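Local atomic coordinates of synaptonemal complex protein 2 (Mus musculus, PDB entry 5IWZ), a protein that is a major component of the axial and lateral elements of synaptonemal complexes and is required for meiotic chromosome synapsis and for insertion of SYCP3 into these complexes. Residues 105-110 and 155-160; 128-133 and 172-177. One frame throughout, in Å; residues are numbered along the deposited sequence.

Overall arrangement
Both contacts lie in the armadillo-repeat-like domain in the N-terminal part of the protein. Contact 1 joins helices 99-108 and 144-163. Contact 2 joins helices 123-141 and 169-185. Their segments alternate along the chain, and their centres are 11 Å apart. Contact 1 is partly buried, with one hydrogen bond, Gln157 to Glu108. Contact 2 is buried and lies nearer the centre of the chain. The two touch directly. Ile158 CD1 of contact 1 lies 3.8 Å from Phe133 CE1 of contact 2, and Phe107 CD1 lies 3.9 Å from Leu132 CD2. Ser110 also packs on Met128. Together they form a continuous run of side-chain packing through four helices.

Contact 1: residues 105-110 and 155-160; sequences SWFENS and IPQICA
In the armadillo-repeat-like helical domain, Phe107 and Glu108 of helix 99-108 meet Gln157 of helix 144-163. Gln157 touches both residues. Its chain is bent at chi2 (-79°), which turns the amide toward helix 99-108. Gln157 NE2 donates a hydrogen bond of 2.9 Å to Glu108 OE1, and the N-H...O angle is 153°. The donor comes from above the carboxylate plane. Glu108 OE2 has a second partner, Lys111, in a salt bridge. The same lysine donates to Gln157 OE1. Both polar ends of the amide are therefore held, which should fix its rotation. A leucine in place of Gln157 would probably leave Glu108 OE1 without this donor and Lys111 without one of its acceptors. Phe107 CB points toward 155-160, with CG anti to the backbone N, and this brings the ring alongside Gln157. The ring also packs on Leu132 of helix 123-141. Gln157 CB lies 3.7 Å from Phe107 CE2. The ring and amide planes are nearly perpendicular, 84° apart. Gln157 OE1 sits at the ring edge, in the ring plane, 3.1 Å from Phe107 CE2 and 3.3 Å from Phe107 CD2.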
loop_
_atom_site.group_PDB
_atom_site.type_symbol
_atom_site.label_atom_id
_atom_site.label_comp_id
_atom_site.label_asym_id
_atom_site.label_seq_id
_atom_site.Cartn_x
_atom_site.Cartn_y
_atom_site.Cartn_z
ATOM N N SER A 105 -6.053 18.640 -1.402
ATOM C CA SER A 105 -5.845 19.245 -2.709
ATOM C C SER A 105 -4.657 18.624 -3.444
ATOM O O SER A 105 -4.751 18.332 -4.643
ATOM C CB SER A 105 -5.650 20.749 -2.538
ATOM O OG SER A 105 -5.136 21.308 -3.720
ATOM N N TRP A 106 -3.529 18.412 -2.756
ATOM C CA TRP A 106 -2.383 17.822 -3.445
ATOM C C TRP A 106 -2.714 16.414 -3.915
ATOM O O TRP A 106 -2.351 16.015 -5.032
ATOM C CB TRP A 106 -1.144 17.813 -2.544
ATOM C CG TRP A 106 -0.759 19.174 -2.021
ATOM C CD1 TRP A 106 -1.126 20.399 -2.536
ATOM C CD2 TRP A 106 0.019 19.450 -0.848
ATOM N NE1 TRP A 106 -0.604 21.415 -1.756
ATOM C CE2 TRP A 106 0.099 20.858 -0.716
ATOM C CE3 TRP A 106 0.662 18.644 0.102
ATOM C CZ2 TRP A 106 0.800 21.466 0.317
ATOM C CZ3 TRP A 106 1.356 19.258 1.140
ATOM C CH2 TRP A 106 1.422 20.651 1.232
ATOM N N PHE A 107 -3.425 15.653 -3.078
ATOM C CA PHE A 107 -3.857 14.313 -3.464
ATOM C C PHE A 107 -4.825 14.359 -4.641
ATOM O O PHE A 107 -4.721 13.547 -5.566
ATOM C CB PHE A 107 -4.510 13.621 -2.262
ATOM C CG PHE A 107 -5.021 12.262 -2.566
ATOM C CD1 PHE A 107 -4.148 11.200 -2.723
ATOM C CD2 PHE A 107 -6.380 12.037 -2.695
ATOM C CE1 PHE A 107 -4.625 9.923 -3.006
ATOM C CE2 PHE A 107 -6.860 10.780 -2.971
ATOM C CZ PHE A 107 -5.980 9.716 -3.125
ATOM N N GLU A 108 -5.784 15.297 -4.613
ATOM C CA GLU A 108 -6.683 15.487 -5.748
ATOM C C GLU A 108 -5.911 15.832 -7.015
ATOM O O GLU A 108 -6.202 15.308 -8.095
ATOM C CB GLU A 108 -7.689 16.601 -5.444
ATOM C CG GLU A 108 -8.700 16.285 -4.348
ATOM C CD GLU A 108 -9.857 15.445 -4.841
ATOM O OE1 GLU A 108 -10.759 15.145 -4.024
ATOM O OE2 GLU A 108 -9.868 15.086 -6.041
ATOM N N ASN A 109 -4.951 16.756 -6.906
ATOM C CA ASN A 109 -4.105 17.153 -8.030
ATOM C C ASN A 109 -3.117 16.069 -8.447
ATOM O O ASN A 109 -2.403 16.259 -9.436
ATOM C CB ASN A 109 -3.340 18.428 -7.683
ATOM C CG ASN A 109 -4.260 19.639 -7.553
ATOM O OD1 ASN A 109 -5.375 19.642 -8.079
ATOM N ND2 ASN A 109 -3.801 20.663 -6.846
ATOM N N SER A 110 -3.036 14.967 -7.711
ATOM C CA SER A 110 -2.230 13.818 -8.095
ATOM C C SER A 110 -3.037 12.773 -8.845
ATOM O O SER A 110 -2.465 11.776 -9.299
ATOM C CB SER A 110 -1.607 13.160 -6.855
ATOM O OG SER A 110 -0.774 14.072 -6.157
ATOM N N ILE A 155 -10.139 9.065 4.823
ATOM C CA ILE A 155 -10.831 7.774 4.761
ATOM C C ILE A 155 -11.709 7.653 3.513
ATOM O O ILE A 155 -11.614 6.634 2.821
ATOM C CB ILE A 155 -11.612 7.513 6.065
ATOM C CG1 ILE A 155 -10.673 7.411 7.260
ATOM C CG2 ILE A 155 -12.454 6.257 5.937
ATOM C CD1 ILE A 155 -9.677 6.328 7.140
ATOM N N PRO A 156 -12.560 8.640 3.173
ATOM C CA PRO A 156 -13.317 8.509 1.908
ATOM C C PRO A 156 -12.441 8.523 0.664
ATOM O O PRO A 156 -12.750 7.813 -0.303
ATOM C CB PRO A 156 -14.280 9.714 1.938
ATOM C CG PRO A 156 -13.791 10.603 3.011
ATOM C CD PRO A 156 -13.063 9.757 3.996
ATOM N N GLN A 157 -11.365 9.317 0.654
ATOM C CA GLN A 157 -10.474 9.363 -0.505
ATOM C C GLN A 157 -9.821 8.008 -0.745
ATOM O O GLN A 157 -9.734 7.534 -1.883
ATOM C CB GLN A 157 -9.379 10.417 -0.294
ATOM C CG GLN A 157 -9.858 11.859 -0.219
ATOM C CD GLN A 157 -10.147 12.451 -1.582
ATOM O OE1 GLN A 157 -9.721 11.917 -2.608
ATOM N NE2 GLN A 157 -10.894 13.554 -1.604
ATOM N N ILE A 158 -9.310 7.392 0.319
ATOM C CA ILE A 158 -8.618 6.115 0.178
ATOM C C ILE A 158 -9.580 5.016 -0.278
ATOM O O ILE A 158 -9.245 4.219 -1.164
ATOM C CB ILE A 158 -7.900 5.758 1.491
ATOM C CG1 ILE A 158 -6.805 6.806 1.749
ATOM C CG2 ILE A 158 -7.332 4.319 1.427
ATOM C CD1 ILE A 158 -6.051 6.626 3.061
ATOM N N CYS A 159 -10.790 4.967 0.295
ATOM C CA CYS A 159 -11.778 3.981 -0.142
ATOM C C CYS A 159 -12.105 4.148 -1.620
ATOM O O CYS A 159 -12.171 3.162 -2.372
ATOM C CB CYS A 159 -13.059 4.090 0.696
ATOM S SG CYS A 159 -12.917 3.635 2.438
ATOM N N ALA A 160 -12.335 5.394 -2.054
ATOM C CA ALA A 160 -12.583 5.637 -3.471
ATOM C C ALA A 160 -11.408 5.160 -4.318
ATOM O O ALA A 160 -11.605 4.524 -5.364
ATOM C CB ALA A 160 -12.867 7.125 -3.709
#

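Contact 2: residues 128-133 and 172-177; sequences MIEDLF and QQEALK
Glu174 OE2 is held by Lys178 in a salt bridge, one turn further along the same helix, while its carboxylate lies against Glu130 of the facing helix. No hydrogen bond crosses between the segments. Glu174 OE2 is 3.5 Å from the methylene carbon Glu130 CG, and Glu174 CD is 3.7 Å from the same carbon. Glu174 points toward helix 123-141, with CG trans to the backbone N (chi1 166°). A bend at chi2 (63°) then turns the carboxylate across the flank of Glu130. The two side chains cross at about a right angle. Glu130 is extended beyond CG, which carries its carboxylate past the crossing. Glu130 OE1 and Glu174 OE1 stay 4.9 Å apart. These like charges probably disfavour each other, and the bond to Lys178 is likely to ease this for Glu174.

Phe133 carries the apolar half. It points toward helix 169-185, and its CE2 and CZ atoms reach Ala175. Phe133 CE2 lies 3.6 Å from Ala175 CB, and Phe133 CZ lies 3.8 Å from that methyl. Phe133 CE2 also comes within 3.7 Å of Ala175 CA. The small side chain of Ala175 is consistent with the ring's close approach to the backbone. The methyl meets the ring obliquely. Phe133 CD2 passes Glu174 CG at 4.2 Å. Ile158 and Leu161 of the intervening helix 144-163 also touch Ala175, and Ile158 touches Phe133.

The axes of the two short segments run 10.0 Å apart and nearly parallel, at 9°. Helix 144-163 links them in the chain. Such parallel neighbours, with a helix between them in sequence, are typical of the stacked helices of an armadillo-like alpha-solenoid.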
loop_
_atom_site.group_PDB
_atom_site.type_symbol
_atom_site.label_atom_id
_atom_site.label_comp_id
_atom_site.label_asym_id
_atom_site.label_seq_id
_atom_site.Cartn_x
_atom_site.Cartn_y
_atom_site.Cartn_z
ATOM N N MET A 128 6.078 8.697 -4.691
ATOM C CA MET A 128 5.500 10.013 -4.411
ATOM C C MET A 128 4.284 9.886 -3.512
ATOM O O MET A 128 4.141 10.623 -2.530
ATOM C CB MET A 128 5.129 10.724 -5.715
ATOM C CG MET A 128 4.526 12.133 -5.487
ATOM S SD MET A 128 3.852 12.860 -6.988
ATOM C CE MET A 128 2.169 12.240 -7.021
ATOM N N ILE A 129 3.405 8.927 -3.823
ATOM C CA ILE A 129 2.200 8.719 -3.024
ATOM C C ILE A 129 2.558 8.183 -1.643
ATOM O O ILE A 129 1.923 8.523 -0.634
ATOM C CB ILE A 129 1.247 7.766 -3.777
ATOM C CG1 ILE A 129 0.613 8.489 -4.966
ATOM C CG2 ILE A 129 0.198 7.186 -2.844
ATOM C CD1 ILE A 129 -0.068 9.790 -4.574
ATOM N N GLU A 130 3.544 7.293 -1.577
ATOM C CA GLU A 130 4.020 6.829 -0.282
ATOM C C GLU A 130 4.563 7.993 0.542
ATOM O O GLU A 130 4.270 8.112 1.741
ATOM C CB GLU A 130 5.087 5.761 -0.504
ATOM C CG GLU A 130 5.535 5.033 0.724
ATOM C CD GLU A 130 6.736 4.153 0.425
ATOM O OE1 GLU A 130 6.958 3.818 -0.774
ATOM O OE2 GLU A 130 7.460 3.814 1.389
ATOM N N ASP A 131 5.338 8.885 -0.094
ATOM C CA ASP A 131 5.828 10.076 0.605
ATOM C C ASP A 131 4.682 10.964 1.075
ATOM O O ASP A 131 4.751 11.570 2.156
ATOM C CB ASP A 131 6.758 10.873 -0.309
ATOM C CG ASP A 131 8.041 10.124 -0.631
ATOM O OD1 ASP A 131 8.477 9.300 0.213
ATOM O OD2 ASP A 131 8.593 10.347 -1.733
ATOM N N LEU A 132 3.635 11.084 0.261
ATOM C CA LEU A 132 2.481 11.887 0.665
ATOM C C LEU A 132 1.806 11.292 1.903
ATOM O O LEU A 132 1.518 12.005 2.874
ATOM C CB LEU A 132 1.502 11.992 -0.501
ATOM C CG LEU A 132 0.262 12.870 -0.297
ATOM C CD1 LEU A 132 0.616 14.330 -0.396
ATOM C CD2 LEU A 132 -0.785 12.539 -1.321
ATOM N N PHE A 133 1.550 9.977 1.888
ATOM C CA PHE A 133 0.900 9.360 3.041
ATOM C C PHE A 133 1.798 9.385 4.268
ATOM O O PHE A 133 1.297 9.589 5.379
ATOM C CB PHE A 133 0.466 7.937 2.703
ATOM C CG PHE A 133 -0.780 7.875 1.866
ATOM C CD1 PHE A 133 -1.933 8.532 2.270
ATOM C CD2 PHE A 133 -0.800 7.168 0.670
ATOM C CE1 PHE A 133 -3.085 8.494 1.495
ATOM C CE2 PHE A 133 -1.953 7.124 -0.106
ATOM C CZ PHE A 133 -3.095 7.790 0.307
ATOM N N GLN A 172 -2.856 1.289 -4.566
ATOM C CA GLN A 172 -3.962 0.916 -3.697
ATOM C C GLN A 172 -3.457 0.207 -2.452
ATOM O O GLN A 172 -3.941 0.480 -1.350
ATOM C CB GLN A 172 -4.966 0.056 -4.463
ATOM C CG GLN A 172 -5.563 0.780 -5.658
ATOM C CD GLN A 172 -6.367 -0.135 -6.543
ATOM O OE1 GLN A 172 -6.033 -1.300 -6.695
ATOM N NE2 GLN A 172 -7.436 0.392 -7.141
ATOM N N GLN A 173 -2.465 -0.686 -2.597
ATOM C CA GLN A 173 -1.953 -1.408 -1.429
ATOM C C GLN A 173 -1.345 -0.446 -0.414
ATOM O O GLN A 173 -1.532 -0.603 0.801
ATOM C CB GLN A 173 -0.919 -2.466 -1.855
ATOM C CG GLN A 173 -1.516 -3.672 -2.569
ATOM C CD GLN A 173 -0.462 -4.631 -3.161
ATOM O OE1 GLN A 173 0.743 -4.335 -3.179
ATOM N NE2 GLN A 173 -0.926 -5.790 -3.645
ATOM N N GLU A 174 -0.595 0.546 -0.898
ATOM C CA GLU A 174 0.007 1.537 -0.015
ATOM C C GLU A 174 -1.061 2.365 0.701
ATOM O O GLU A 174 -0.978 2.595 1.915
ATOM C CB GLU A 174 0.947 2.429 -0.839
ATOM C CG GLU A 174 1.395 3.707 -0.152
ATOM C CD GLU A 174 2.213 3.429 1.090
ATOM O OE1 GLU A 174 2.722 2.287 1.232
ATOM O OE2 GLU A 174 2.333 4.347 1.937
ATOM N N ALA A 175 -2.080 2.814 -0.035
ATOM C CA ALA A 175 -3.121 3.641 0.572
ATOM C C ALA A 175 -3.966 2.839 1.556
ATOM O O ALA A 175 -4.274 3.312 2.659
ATOM C CB ALA A 175 -4.012 4.242 -0.509
ATOM N N LEU A 176 -4.361 1.626 1.161
ATOM C CA LEU A 176 -5.197 0.798 2.015
ATOM C C LEU A 176 -4.497 0.484 3.334
ATOM O O LEU A 176 -5.127 0.469 4.397
ATOM C CB LEU A 176 -5.572 -0.480 1.261
ATOM C CG LEU A 176 -6.445 -1.520 1.946
ATOM C CD1 LEU A 176 -7.670 -0.820 2.466
ATOM C CD2 LEU A 176 -6.827 -2.638 0.952
ATOM N N LYS A 177 -3.187 0.269 3.299
ATOM C CA LYS A 177 -2.482 -0.073 4.529
ATOM C C LYS A 177 -2.337 1.141 5.440
ATOM O O LYS A 177 -2.435 1.016 6.669
ATOM C CB LYS A 177 -1.131 -0.693 4.181
ATOM C CG LYS A 177 0.001 -0.365 5.106
ATOM C CD LYS A 177 1.277 -1.087 4.646
ATOM C CE LYS A 177 1.592 -0.761 3.189
ATOM N NZ LYS A 177 2.389 -1.818 2.495
#